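Local coordinates for protein putative transcriptional regulator (Shigella flexneri 2a str. 2457T, PDB 3C8G) that probably hydrates fumarate to malate, as a homodimeric, all-helical member of the family that also includes the mannitol operon repressor MtlR, at residues Val122-Arg127 / Thr160-Thr165; Thr92-Tyr97 / Trp116-Asn121; Gln39-Leu44 / Arg75-Leu80; Ile32-Ile37 / Pro66-Asp71. All blocks are in the same frame, centred on the assembly; numbering follows the deposited sequence.

Contact 1: residues Val122-Arg127 / Thr160-Thr165; sequences VNSITR and TLAVTT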
loop_
_atom_site.group_PDB
_atom_site.type_symbol
_atom_site.label_atom_id
_atom_site.label_comp_id
_atom_site.label_asym_id
_atom_site.label_seq_id
_atom_site.Cartn_x
_atom_site.Cartn_y
_atom_site.Cartn_z
ATOM N N VAL B 122 -9.253 -23.276 8.785
ATOM C CA VAL B 122 -8.351 -23.218 7.639
ATOM C C VAL B 122 -8.997 -24.059 6.555
ATOM O O VAL B 122 -9.160 -25.288 6.731
ATOM C CB VAL B 122 -6.948 -23.746 7.997
ATOM C CG1 VAL B 122 -6.079 -24.010 6.735
ATOM C CG2 VAL B 122 -6.233 -22.829 9.011
ATOM N N ASN B 123 -9.384 -23.408 5.457
ATOM C CA ASN B 123 -10.192 -24.029 4.396
ATOM C C ASN B 123 -9.421 -25.083 3.616
ATOM O O ASN B 123 -9.992 -26.066 3.142
ATOM C CB ASN B 123 -10.674 -22.996 3.382
ATOM C CG ASN B 123 -11.729 -22.084 3.927
ATOM O OD1 ASN B 123 -12.879 -22.474 4.091
ATOM N ND2 ASN B 123 -11.357 -20.846 4.173
ATOM N N SER B 124 -8.123 -24.864 3.453
ATOM C CA SER B 124 -7.308 -25.828 2.723
ATOM C C SER B 124 -7.137 -27.113 3.523
ATOM O O SER B 124 -6.840 -28.161 2.966
ATOM C CB SER B 124 -5.968 -25.230 2.304
ATOM O OG SER B 124 -5.235 -24.807 3.431
ATOM N N ILE B 125 -7.378 -27.042 4.823
ATOM C CA ILE B 125 -7.429 -28.251 5.642
ATOM C C ILE B 125 -8.837 -28.864 5.619
ATOM O O ILE B 125 -9.008 -30.035 5.330
ATOM C CB ILE B 125 -6.967 -27.954 7.092
ATOM C CG1 ILE B 125 -5.478 -27.692 7.111
ATOM C CG2 ILE B 125 -7.298 -29.086 8.011
ATOM C CD1 ILE B 125 -5.027 -27.167 8.422
ATOM N N THR B 126 -9.826 -28.034 5.914
ATOM C CA THR B 126 -11.253 -28.399 5.995
ATOM C C THR B 126 -11.895 -28.951 4.706
ATOM O O THR B 126 -12.813 -29.784 4.759
ATOM C CB THR B 126 -12.027 -27.158 6.531
ATOM O OG1 THR B 126 -12.234 -27.326 7.939
ATOM C CG2 THR B 126 -13.360 -26.928 5.834
ATOM N N ARG B 127 -11.380 -28.489 3.565
ATOM C CA ARG B 127 -11.907 -28.817 2.227
ATOM C C ARG B 127 -11.446 -30.152 1.737
ATOM O O ARG B 127 -12.072 -30.732 0.855
ATOM C CB ARG B 127 -11.473 -27.775 1.195
ATOM C CG ARG B 127 -12.299 -26.558 1.183
ATOM C CD ARG B 127 -11.838 -25.708 0.040
ATOM N NE ARG B 127 -12.619 -24.481 -0.037
ATOM C CZ ARG B 127 -12.576 -23.642 -1.061
ATOM N NH1 ARG B 127 -13.330 -22.546 -1.058
ATOM N NH2 ARG B 127 -11.774 -23.905 -2.087
ATOM N N THR B 160 1.218 -28.307 7.413
ATOM C CA THR B 160 2.173 -28.286 6.319
ATOM C C THR B 160 1.442 -28.315 4.991
ATOM O O THR B 160 1.688 -27.469 4.126
ATOM C CB THR B 160 3.181 -29.392 6.428
ATOM O OG1 THR B 160 3.903 -29.188 7.639
ATOM C CG2 THR B 160 4.136 -29.343 5.276
ATOM N N LEU B 161 0.512 -29.247 4.838
ATOM C CA LEU B 161 -0.360 -29.247 3.649
ATOM C C LEU B 161 -0.932 -27.850 3.384
ATOM O O LEU B 161 -0.945 -27.387 2.233
ATOM C CB LEU B 161 -1.466 -30.302 3.788
ATOM C CG LEU B 161 -2.382 -30.793 2.643
ATOM C CD1 LEU B 161 -3.685 -29.947 2.536
ATOM C CD2 LEU B 161 -1.648 -30.926 1.291
ATOM N N ALA B 162 -1.366 -27.167 4.446
ATOM C CA ALA B 162 -2.017 -25.849 4.291
ATOM C C ALA B 162 -1.089 -24.751 3.749
ATOM O O ALA B 162 -1.516 -23.941 2.924
ATOM C CB ALA B 162 -2.665 -25.391 5.583
ATOM N N VAL B 163 0.164 -24.705 4.202
ATOM C CA VAL B 163 1.011 -23.647 3.679
ATOM C C VAL B 163 1.410 -23.992 2.249
ATOM O O VAL B 163 1.391 -23.147 1.348
ATOM C CB VAL B 163 2.206 -23.221 4.615
ATOM C CG1 VAL B 163 1.997 -23.698 6.031
ATOM C CG2 VAL B 163 3.509 -23.651 4.087
ATOM N N THR B 164 1.715 -25.260 2.058
ATOM C CA THR B 164 2.144 -25.804 0.798
ATOM C C THR B 164 1.084 -25.582 -0.302
ATOM O O THR B 164 1.441 -25.295 -1.450
ATOM C CB THR B 164 2.509 -27.290 1.016
ATOM O OG1 THR B 164 3.732 -27.611 0.343
ATOM C CG2 THR B 164 1.396 -28.237 0.626
ATOM N N THR B 165 -0.204 -25.675 0.059
ATOM C CA THR B 165 -1.282 -25.475 -0.915
ATOM C C THR B 165 -1.590 -23.984 -1.128
ATOM O O THR B 165 -2.035 -23.580 -2.203
ATOM C CB THR B 165 -2.573 -26.314 -0.606
ATOM O OG1 THR B 165 -3.163 -25.843 0.590
ATOM C CG2 THR B 165 -2.246 -27.781 -0.388
#
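Ala162 of helix 158-166 pushes its CB among the side chains of Val122, Ser124 and Ile125, at the start of the short helix 123-126. Ser124 OG comes nearest, 3.4 Å from Ala162 CB; it is put there by a chi1 of 60°, which sets the hydroxyl between the backbone N and the carbonyl carbon. Val122 CG1 and Ile125 CG1 each lie 3.9 Å from the same methyl, so a polar and two apolar groups share it. Val122 CG1 reaches it from a position anti to the backbone N (chi1 166°). Ser124 CB lies 3.3 Å from Thr165 OG1. That threonine oxygen is turned back onto its own helix, giving a hydrogen bond of 3.2 Å from Thr165 OG1 to Leu161 O. It approaches the carbonyl plane from the face opposite Thr165 N, the second donor. Leu161 CD1 closes one flank, 3.7 Å from Ser124 O. With alanine and serine at the interface, the backbones come close, Ser124 CA and Ala162 CA being 5.5 Å apart. Val122 is the N-cap residue, and Asp90 of helix 85-103 accepts from Asn123 N and Ser124 N. The arrangement is a close helix-helix contact built on small residues, in an all-helical fold.

Contact 2: residues Thr92-Tyr97 / Trp116-Asn121; sequences THFSQY and WDFISN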
loop_
_atom_site.group_PDB
_atom_site.type_symbol
_atom_site.label_atom_id
_atom_site.label_comp_id
_atom_site.label_asym_id
_atom_site.label_seq_id
_atom_site.Cartn_x
_atom_site.Cartn_y
_atom_site.Cartn_z
ATOM N N THR B 92 -4.736 -14.835 6.166
ATOM C CA THR B 92 -5.099 -13.984 7.291
ATOM C C THR B 92 -5.103 -14.795 8.593
ATOM O O THR B 92 -4.469 -14.402 9.563
ATOM C CB THR B 92 -6.445 -13.296 7.027
ATOM O OG1 THR B 92 -6.267 -12.435 5.906
ATOM C CG2 THR B 92 -6.887 -12.439 8.208
ATOM N N HIS B 93 -5.757 -15.951 8.599
ATOM C CA HIS B 93 -5.768 -16.758 9.814
ATOM C C HIS B 93 -4.369 -17.145 10.259
ATOM O O HIS B 93 -4.065 -17.060 11.440
ATOM C CB HIS B 93 -6.686 -17.971 9.699
ATOM C CG HIS B 93 -8.148 -17.624 9.734
ATOM N ND1 HIS B 93 -8.659 -16.613 10.525
ATOM C CD2 HIS B 93 -9.209 -18.156 9.077
ATOM C CE1 HIS B 93 -9.966 -16.540 10.356
ATOM N NE2 HIS B 93 -10.326 -17.476 9.497
ATOM N N PHE B 94 -3.509 -17.547 9.332
ATOM C CA PHE B 94 -2.121 -17.878 9.716
ATOM C C PHE B 94 -1.436 -16.656 10.296
ATOM O O PHE B 94 -0.568 -16.788 11.144
ATOM C CB PHE B 94 -1.286 -18.397 8.533
ATOM C CG PHE B 94 -1.270 -19.896 8.403
ATOM C CD1 PHE B 94 -2.334 -20.574 7.789
ATOM C CD2 PHE B 94 -0.192 -20.626 8.856
ATOM C CE1 PHE B 94 -2.342 -21.917 7.663
ATOM C CE2 PHE B 94 -0.173 -22.011 8.711
ATOM C CZ PHE B 94 -1.250 -22.653 8.114
ATOM N N SER B 95 -1.831 -15.463 9.851
ATOM C CA SER B 95 -1.146 -14.249 10.307
ATOM C C SER B 95 -1.663 -13.838 11.678
ATOM O O SER B 95 -0.887 -13.524 12.595
ATOM C CB SER B 95 -1.284 -13.102 9.304
ATOM O OG SER B 95 -0.427 -12.034 9.682
ATOM N N GLN B 96 -2.973 -13.859 11.826
ATOM C CA GLN B 96 -3.569 -13.593 13.117
ATOM C C GLN B 96 -3.057 -14.518 14.231
ATOM O O GLN B 96 -2.751 -14.047 15.330
ATOM C CB GLN B 96 -5.073 -13.678 13.006
ATOM C CG GLN B 96 -5.643 -12.789 11.903
ATOM C CD GLN B 96 -7.153 -12.787 11.940
ATOM O OE1 GLN B 96 -7.779 -13.830 12.183
ATOM N NE2 GLN B 96 -7.755 -11.614 11.724
ATOM N N TYR B 97 -2.923 -15.810 13.935
ATOM C CA TYR B 97 -2.378 -16.782 14.892
ATOM C C TYR B 97 -0.870 -16.620 15.212
ATOM O O TYR B 97 -0.460 -16.794 16.367
ATOM C CB TYR B 97 -2.715 -18.218 14.457
ATOM C CG TYR B 97 -2.616 -19.253 15.564
ATOM C CD1 TYR B 97 -2.368 -20.596 15.265
ATOM C CD2 TYR B 97 -2.749 -18.892 16.905
ATOM C CE1 TYR B 97 -2.257 -21.551 16.272
ATOM C CE2 TYR B 97 -2.661 -19.834 17.916
ATOM C CZ TYR B 97 -2.412 -21.171 17.603
ATOM O OH TYR B 97 -2.323 -22.121 18.612
ATOM N N TRP B 116 -6.401 -26.441 17.475
ATOM C CA TRP B 116 -7.440 -27.202 16.807
ATOM C C TRP B 116 -8.500 -26.195 16.319
ATOM O O TRP B 116 -8.940 -26.248 15.166
ATOM C CB TRP B 116 -8.038 -28.310 17.712
ATOM C CG TRP B 116 -9.260 -28.906 17.084
ATOM C CD1 TRP B 116 -10.578 -28.585 17.347
ATOM C CD2 TRP B 116 -9.284 -29.845 16.010
ATOM N NE1 TRP B 116 -11.407 -29.295 16.520
ATOM C CE2 TRP B 116 -10.644 -30.079 15.691
ATOM C CE3 TRP B 116 -8.289 -30.527 15.292
ATOM C CZ2 TRP B 116 -11.030 -30.971 14.683
ATOM C CZ3 TRP B 116 -8.668 -31.400 14.285
ATOM C CH2 TRP B 116 -10.029 -31.618 13.992
ATOM N N ASP B 117 -8.884 -25.259 17.179
ATOM C CA ASP B 117 -9.823 -24.206 16.748
ATOM C C ASP B 117 -9.324 -23.488 15.515
ATOM O O ASP B 117 -10.103 -23.204 14.587
ATOM C CB ASP B 117 -10.092 -23.204 17.856
ATOM C CG ASP B 117 -10.995 -23.772 18.928
ATOM O OD1 ASP B 117 -11.470 -24.941 18.796
ATOM O OD2 ASP B 117 -11.239 -23.046 19.916
ATOM N N PHE B 118 -8.022 -23.229 15.487
ATOM C CA PHE B 118 -7.447 -22.547 14.362
ATOM C C PHE B 118 -7.536 -23.448 13.134
ATOM O O PHE B 118 -7.993 -22.982 12.071
ATOM C CB PHE B 118 -6.034 -22.102 14.703
ATOM C CG PHE B 118 -5.153 -21.854 13.523
ATOM C CD1 PHE B 118 -4.230 -22.806 13.134
ATOM C CD2 PHE B 118 -5.197 -20.640 12.849
ATOM C CE1 PHE B 118 -3.376 -22.570 12.064
ATOM C CE2 PHE B 118 -4.361 -20.381 11.772
ATOM C CZ PHE B 118 -3.455 -21.356 11.366
ATOM N N ILE B 119 -7.164 -24.735 13.262
ATOM C CA ILE B 119 -7.171 -25.570 12.064
ATOM C C ILE B 119 -8.562 -25.894 11.508
ATOM O O ILE B 119 -8.683 -26.221 10.345
ATOM C CB ILE B 119 -6.335 -26.820 12.173
ATOM C CG1 ILE B 119 -7.019 -27.860 13.043
ATOM C CG2 ILE B 119 -4.846 -26.472 12.572
ATOM C CD1 ILE B 119 -6.104 -28.995 13.384
ATOM N N SER B 120 -9.599 -25.753 12.330
ATOM C CA SER B 120 -10.991 -25.915 11.893
ATOM C C SER B 120 -11.480 -24.785 10.982
ATOM O O SER B 120 -12.429 -24.959 10.237
ATOM C CB SER B 120 -11.917 -26.024 13.105
ATOM O OG SER B 120 -11.259 -26.769 14.116
ATOM N N ASN B 121 -10.823 -23.640 11.033
ATOM C CA ASN B 121 -11.156 -22.540 10.137
ATOM C C ASN B 121 -10.126 -22.290 9.044
ATOM O O ASN B 121 -10.110 -21.200 8.470
ATOM C CB ASN B 121 -11.314 -21.266 10.948
ATOM C CG ASN B 121 -12.451 -21.356 11.914
ATOM O OD1 ASN B 121 -13.547 -21.809 11.562
ATOM N ND2 ASN B 121 -12.198 -20.961 13.157
#
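The Phe118 ring lies with one face under Tyr97, whose CD1 stands over the ring centre, 3.5 Å from Phe118 CG. The two rings are inclined obliquely, at 40°, and Tyr97 CB also rests 3.8 Å from Phe118 CE2. Phe118 CG is anti to the backbone N, and the ring beyond it reaches Tyr97 and Phe94 of helix 85-103. Its far tip meets the second of these rings: Phe118 CZ sits over the centre of one Phe94 face, 3.8 Å from Phe94 CD1. The planes are 77° apart there, a T-shaped (edge-to-face) pair in which Phe118 supplies the edge. The rim of Phe118 also abuts the opposing backbone, its CE2 lying 3.4 Å from His93 O. Phe118 therefore has Tyr97 over a face and Phe94 and the His93 backbone at its edge, and the three rings form an aromatic cluster. Toward the exposed border, His93 CD2 comes 3.2 Å from Asn121 O; the imidazole meets this carbonyl obliquely. A weak hydrogen bond from His93 ND1 to Gln96 OE1, whose oxygen lies in the ring plane, ties the imidazole to its own helix. Phe94 continues inward onto Ala162 and Val163 of helix 158-166, and Leu159 of that helix touches Phe118. The axes of segments 92-97 and 116-120 approach to 10.8 Å, with their directions 162° apart; with only the connection after residue 103 between their helices, this is an antiparallel helical hairpin held by an aromatic cluster.

Contact 3: residues Gln39-Leu44 / Arg75-Leu80; sequences QFLPSL and RLIYAL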
loop_
_atom_site.group_PDB
_atom_site.type_symbol
_atom_site.label_atom_id
_atom_site.label_comp_id
_atom_site.label_asym_id
_atom_site.label_seq_id
_atom_site.Cartn_x
_atom_site.Cartn_y
_atom_site.Cartn_z
ATOM N N GLN B 39 6.853 -12.488 -3.522
ATOM C CA GLN B 39 7.238 -12.860 -4.891
ATOM C C GLN B 39 6.061 -12.594 -5.838
ATOM O O GLN B 39 6.272 -12.244 -6.995
ATOM C CB GLN B 39 7.730 -14.327 -5.015
ATOM C CG GLN B 39 8.152 -14.989 -3.689
ATOM C CD GLN B 39 9.470 -15.799 -3.733
ATOM O OE1 GLN B 39 9.518 -16.925 -4.246
ATOM N NE2 GLN B 39 10.528 -15.235 -3.142
ATOM N N PHE B 40 4.839 -12.730 -5.332
ATOM C CA PHE B 40 3.623 -12.507 -6.106
ATOM C C PHE B 40 3.390 -11.042 -6.432
ATOM O O PHE B 40 2.970 -10.719 -7.523
ATOM C CB PHE B 40 2.414 -13.059 -5.347
ATOM C CG PHE B 40 1.098 -12.908 -6.077
ATOM C CD1 PHE B 40 0.289 -11.797 -5.857
ATOM C CD2 PHE B 40 0.656 -13.895 -6.959
ATOM C CE1 PHE B 40 -0.929 -11.664 -6.528
ATOM C CE2 PHE B 40 -0.557 -13.775 -7.642
ATOM C CZ PHE B 40 -1.350 -12.671 -7.427
ATOM N N LEU B 41 3.662 -10.163 -5.481
ATOM C CA LEU B 41 3.374 -8.728 -5.625
ATOM C C LEU B 41 3.706 -8.051 -6.985
ATOM O O LEU B 41 2.895 -7.274 -7.483
ATOM C CB LEU B 41 3.983 -7.950 -4.444
ATOM C CG LEU B 41 3.227 -7.495 -3.170
ATOM C CD1 LEU B 41 1.853 -8.132 -2.878
ATOM C CD2 LEU B 41 4.159 -7.618 -1.955
ATOM N N PRO B 42 4.893 -8.332 -7.584
ATOM C CA PRO B 42 5.192 -7.817 -8.942
ATOM C C PRO B 42 4.084 -8.041 -9.961
ATOM O O PRO B 42 3.887 -7.204 -10.846
ATOM C CB PRO B 42 6.428 -8.615 -9.362
ATOM C CG PRO B 42 7.098 -8.969 -8.062
ATOM C CD PRO B 42 6.029 -9.094 -7.024
ATOM N N SER B 43 3.388 -9.169 -9.824
ATOM C CA SER B 43 2.252 -9.560 -10.674
ATOM C C SER B 43 1.192 -8.497 -10.766
ATOM O O SER B 43 0.439 -8.465 -11.736
ATOM C CB SER B 43 1.560 -10.786 -10.102
ATOM O OG SER B 43 2.003 -11.925 -10.763
ATOM N N LEU B 44 1.100 -7.665 -9.735
ATOM C CA LEU B 44 0.040 -6.684 -9.667
ATOM C C LEU B 44 0.408 -5.449 -10.438
ATOM O O LEU B 44 -0.410 -4.563 -10.627
ATOM C CB LEU B 44 -0.188 -6.268 -8.225
ATOM C CG LEU B 44 -0.491 -7.385 -7.261
ATOM C CD1 LEU B 44 -0.136 -6.882 -5.868
ATOM C CD2 LEU B 44 -1.957 -7.782 -7.394
ATOM N N ARG B 75 -4.115 -7.579 2.137
ATOM C CA ARG B 75 -5.164 -6.632 1.854
ATOM C C ARG B 75 -5.014 -6.013 0.458
ATOM O O ARG B 75 -6.011 -5.897 -0.259
ATOM C CB ARG B 75 -5.245 -5.596 2.962
ATOM C CG ARG B 75 -5.863 -6.211 4.192
ATOM C CD ARG B 75 -6.016 -5.231 5.299
ATOM N NE ARG B 75 -4.976 -5.397 6.307
ATOM C CZ ARG B 75 -5.174 -5.214 7.610
ATOM N NH1 ARG B 75 -6.380 -4.892 8.061
ATOM N NH2 ARG B 75 -4.178 -5.360 8.459
ATOM N N LEU B 76 -3.782 -5.691 0.041
ATOM C CA LEU B 76 -3.572 -5.109 -1.298
ATOM C C LEU B 76 -4.045 -6.077 -2.387
ATOM O O LEU B 76 -4.826 -5.704 -3.255
ATOM C CB LEU B 76 -2.108 -4.695 -1.529
ATOM C CG LEU B 76 -1.774 -3.377 -2.241
ATOM C CD1 LEU B 76 -0.616 -3.553 -3.193
ATOM C CD2 LEU B 76 -2.918 -2.791 -2.990
ATOM N N ILE B 77 -3.586 -7.322 -2.319
ATOM C CA ILE B 77 -3.938 -8.324 -3.308
ATOM C C ILE B 77 -5.448 -8.553 -3.342
ATOM O O ILE B 77 -6.043 -8.668 -4.434
ATOM C CB ILE B 77 -3.241 -9.660 -3.044
ATOM C CG1 ILE B 77 -1.718 -9.469 -2.881
ATOM C CG2 ILE B 77 -3.627 -10.696 -4.133
ATOM C CD1 ILE B 77 -0.971 -10.742 -2.519
ATOM N N TYR B 78 -6.061 -8.622 -2.156
ATOM C CA TYR B 78 -7.514 -8.766 -2.035
ATOM C C TYR B 78 -8.215 -7.545 -2.690
ATOM O O TYR B 78 -8.911 -7.688 -3.678
ATOM C CB TYR B 78 -7.886 -8.985 -0.558
ATOM C CG TYR B 78 -9.203 -9.725 -0.293
ATOM C CD1 TYR B 78 -9.619 -10.806 -1.074
ATOM C CD2 TYR B 78 -10.021 -9.349 0.771
ATOM C CE1 TYR B 78 -10.850 -11.457 -0.819
ATOM C CE2 TYR B 78 -11.228 -9.996 1.035
ATOM C CZ TYR B 78 -11.640 -11.039 0.250
ATOM O OH TYR B 78 -12.840 -11.643 0.564
ATOM N N ALA B 79 -7.954 -6.354 -2.162
ATOM C CA ALA B 79 -8.395 -5.062 -2.713
ATOM C C ALA B 79 -8.415 -4.921 -4.248
ATOM O O ALA B 79 -9.343 -4.337 -4.824
ATOM C CB ALA B 79 -7.535 -3.963 -2.118
ATOM N N LEU B 80 -7.385 -5.445 -4.901
ATOM C CA LEU B 80 -7.317 -5.409 -6.350
ATOM C C LEU B 80 -8.064 -6.579 -6.998
ATOM O O LEU B 80 -7.955 -6.798 -8.212
ATOM C CB LEU B 80 -5.864 -5.354 -6.819
ATOM C CG LEU B 80 -5.031 -4.184 -6.295
ATOM C CD1 LEU B 80 -3.534 -4.437 -6.465
ATOM C CD2 LEU B 80 -5.460 -2.886 -6.946
#
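An apolar helix-end contact joins the 3-10 turn 41-44, which follows helix 29-40, to the C-terminal part of helix 70-79, with Ile77 meeting both Phe40 and Leu41. Phe40 CG is anti to the backbone N (chi1 -179°), and the ring reaches across so that CD1 lies 3.7 Å from Ile77 CD1 and CE1 3.7 Å from Ile77 CG2. Both branches of the isoleucine thus bear on the phenyl ring, at an oblique angle. On its own segment, Ser43 CB stands 4.2 Å above the plane of the Phe40 ring. Leu41 arrives roughly at a right angle to Ile77, its CD1 3.8 Å from Ile77 CG1. Leu44 extends the contact toward the helix end: its CD2 touches Leu80 CD1 at 3.8 Å, while its CD1 lies farther off, 4.3 Å from Leu76 CD1. Leu80 is the first residue to leave helical geometry, so the row of contacts reaches the very end of helix 70-79. Beyond the pair, Leu61 packs on Leu41 and Met83 on Ile77, while Tyr78 stacks with Tyr88 of helix 85-103. Ala79 makes backbone hydrogen bonds to the neighbouring subunit, so this helix end forms part of the dimer interface.

Contact 4: residues Ile32-Ile37 / Pro66-Asp71; sequences ILLQGI and PLDDID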
loop_
_atom_site.group_PDB
_atom_site.type_symbol
_atom_site.label_atom_id
_atom_site.label_comp_id
_atom_site.label_asym_id
_atom_site.label_seq_id
_atom_site.Cartn_x
_atom_site.Cartn_y
_atom_site.Cartn_z
ATOM N N ILE B 32 7.782 -17.960 5.425
ATOM C CA ILE B 32 7.560 -18.541 4.110
ATOM C C ILE B 32 6.334 -17.940 3.395
ATOM O O ILE B 32 6.343 -17.753 2.174
ATOM C CB ILE B 32 7.416 -20.064 4.239
ATOM C CG1 ILE B 32 8.761 -20.675 4.667
ATOM C CG2 ILE B 32 6.880 -20.683 2.936
ATOM C CD1 ILE B 32 8.702 -22.164 5.069
ATOM N N LEU B 33 5.285 -17.633 4.148
ATOM C CA LEU B 33 4.109 -17.048 3.550
ATOM C C LEU B 33 4.368 -15.590 3.108
ATOM O O LEU B 33 3.934 -15.171 2.028
ATOM C CB LEU B 33 2.908 -17.146 4.492
ATOM C CG LEU B 33 2.324 -18.549 4.738
ATOM C CD1 LEU B 33 1.191 -18.471 5.771
ATOM C CD2 LEU B 33 1.855 -19.246 3.428
ATOM N N LEU B 34 5.075 -14.827 3.932
ATOM C CA LEU B 34 5.373 -13.442 3.602
ATOM C C LEU B 34 6.173 -13.439 2.306
ATOM O O LEU B 34 5.836 -12.707 1.368
ATOM C CB LEU B 34 6.196 -12.780 4.719
ATOM C CG LEU B 34 6.114 -11.294 5.114
ATOM C CD1 LEU B 34 7.427 -10.861 5.757
ATOM C CD2 LEU B 34 5.783 -10.393 3.949
ATOM N N GLN B 35 7.215 -14.277 2.238
ATOM C CA GLN B 35 8.009 -14.330 1.015
ATOM C C GLN B 35 7.244 -14.867 -0.193
ATOM O O GLN B 35 7.410 -14.343 -1.297
ATOM C CB GLN B 35 9.386 -14.996 1.212
ATOM C CG GLN B 35 10.618 -13.959 1.121
ATOM C CD GLN B 35 10.470 -12.697 2.033
ATOM O OE1 GLN B 35 10.264 -11.580 1.541
ATOM N NE2 GLN B 35 10.552 -12.897 3.359
ATOM N N GLY B 36 6.385 -15.869 0.026
ATOM C CA GLY B 36 5.456 -16.310 -1.004
ATOM C C GLY B 36 4.610 -15.164 -1.544
ATOM O O GLY B 36 4.473 -14.994 -2.757
ATOM N N ILE B 37 4.051 -14.374 -0.630
ATOM C CA ILE B 37 3.224 -13.224 -0.968
ATOM C C ILE B 37 4.072 -12.179 -1.717
ATOM O O ILE B 37 3.638 -11.616 -2.732
ATOM C CB ILE B 37 2.583 -12.620 0.322
ATOM C CG1 ILE B 37 1.448 -13.517 0.846
ATOM C CG2 ILE B 37 2.088 -11.208 0.094
ATOM C CD1 ILE B 37 0.147 -13.491 -0.014
ATOM N N PRO B 66 6.552 -0.084 2.514
ATOM C CA PRO B 66 5.129 -0.031 2.883
ATOM C C PRO B 66 4.342 -1.323 2.601
ATOM O O PRO B 66 3.166 -1.413 2.932
ATOM C CB PRO B 66 4.595 1.101 1.996
ATOM C CG PRO B 66 5.496 1.102 0.829
ATOM C CD PRO B 66 6.843 0.834 1.397
ATOM N N LEU B 67 4.990 -2.304 1.980
ATOM C CA LEU B 67 4.378 -3.596 1.689
ATOM C C LEU B 67 5.222 -4.802 2.181
ATOM O O LEU B 67 4.969 -5.937 1.790
ATOM C CB LEU B 67 4.091 -3.693 0.193
ATOM C CG LEU B 67 2.931 -2.869 -0.361
ATOM C CD1 LEU B 67 3.209 -2.538 -1.810
ATOM C CD2 LEU B 67 1.604 -3.609 -0.223
ATOM N N ASP B 68 6.219 -4.546 3.033
ATOM C CA ASP B 68 6.980 -5.615 3.700
ATOM C C ASP B 68 6.252 -5.934 5.026
ATOM O O ASP B 68 6.830 -5.871 6.118
ATOM C CB ASP B 68 8.443 -5.173 3.937
ATOM C CG ASP B 68 9.429 -6.355 4.064
ATOM O OD1 ASP B 68 9.002 -7.540 4.172
ATOM O OD2 ASP B 68 10.657 -6.079 4.057
ATOM N N ASP B 69 4.966 -6.240 4.905
ATOM C CA ASP B 69 4.105 -6.556 6.035
ATOM C C ASP B 69 2.988 -7.449 5.490
ATOM O O ASP B 69 2.174 -6.999 4.684
ATOM C CB ASP B 69 3.547 -5.259 6.615
ATOM C CG ASP B 69 2.567 -5.477 7.767
ATOM O OD1 ASP B 69 2.934 -5.150 8.916
ATOM O OD2 ASP B 69 1.420 -5.927 7.543
ATOM N N ILE B 70 2.947 -8.710 5.912
ATOM C CA ILE B 70 1.983 -9.650 5.335
ATOM C C ILE B 70 0.543 -9.145 5.318
ATOM O O ILE B 70 -0.186 -9.404 4.388
ATOM C CB ILE B 70 2.095 -11.091 5.938
ATOM C CG1 ILE B 70 1.583 -12.119 4.932
ATOM C CG2 ILE B 70 1.392 -11.205 7.287
ATOM C CD1 ILE B 70 2.127 -13.537 5.171
ATOM N N ASP B 71 0.139 -8.394 6.327
ATOM C CA ASP B 71 -1.251 -7.942 6.397
ATOM C C ASP B 71 -1.564 -6.964 5.253
ATOM O O ASP B 71 -2.481 -7.229 4.453
ATOM C CB ASP B 71 -1.583 -7.342 7.771
ATOM C CG ASP B 71 -1.202 -8.264 8.944
ATOM O OD1 ASP B 71 -1.274 -9.514 8.817
ATOM O OD2 ASP B 71 -0.838 -7.716 10.019
#
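The capped N-terminus of helix 70-79 docks on helix 29-40 through Ile70, whose CD1 meets the backbone between Leu33 and Leu34. Ile70 CG1 is anti to the backbone N (chi1 -154°), and beyond it CD1 reaches the helix surface, 3.4 Å from Leu34 N and 3.8 Å from Leu33 CB. The methyl thus lies against the main chain as well as against side chains. Leu34 crosses Ile70 obliquely, with its CG 4.1 Å from Ile70 CB, and its CD2 rests 3.8 Å from Ile70 N. The other branch turns toward the preceding loop, leaving Leu34 CD1 4.0 Å from Asp68 OD1. One turn on, Ile37 CG1 makes a looser contact, 4.3 Å from Ile70 CG1. Asp68 is the centre of an inverse gamma turn; its carboxylate is taken up by a salt bridge to Arg38 NE and a hydrogen bond from Ser64 N. Asp69 is the N-cap residue of helix 70-79, its OD2 accepting a weak capping bond from Asp71 N, 3.0 Å away, and a hydrogen bond from Val72 N. On the inner side, helix 85-103 packs on both partners: Phe94 touches Leu33, Ile91 touches Ile37, and Ser95 touches Ile70. The carboxylate of Asp71 also reaches that helix, hydrogen-bonding Ser95 OG and His99 NE2, so three helices converge here.

Contacts 3 and 4 join the same two helices, 29-40 and 70-79, at successive levels; their centres are about 10 Å apart and their segments alternate along the chain, contact 4 lying at the start of helix 70-79 and contact 3 at its end. Contact 2, using helices 85-103 and 113-120, follows in sequence, then contact 1, on helices 123-126 and 158-166, about 11 Å away between centres. Helix 85-103, which carries contact 2, touches both contact 1 and contact 4. Contacts 1 and 3 are about 21 Å apart between centres and do not touch. Together the four run through the all-helical fold from the dimer interface at contact 3 to contacts 1 and 2.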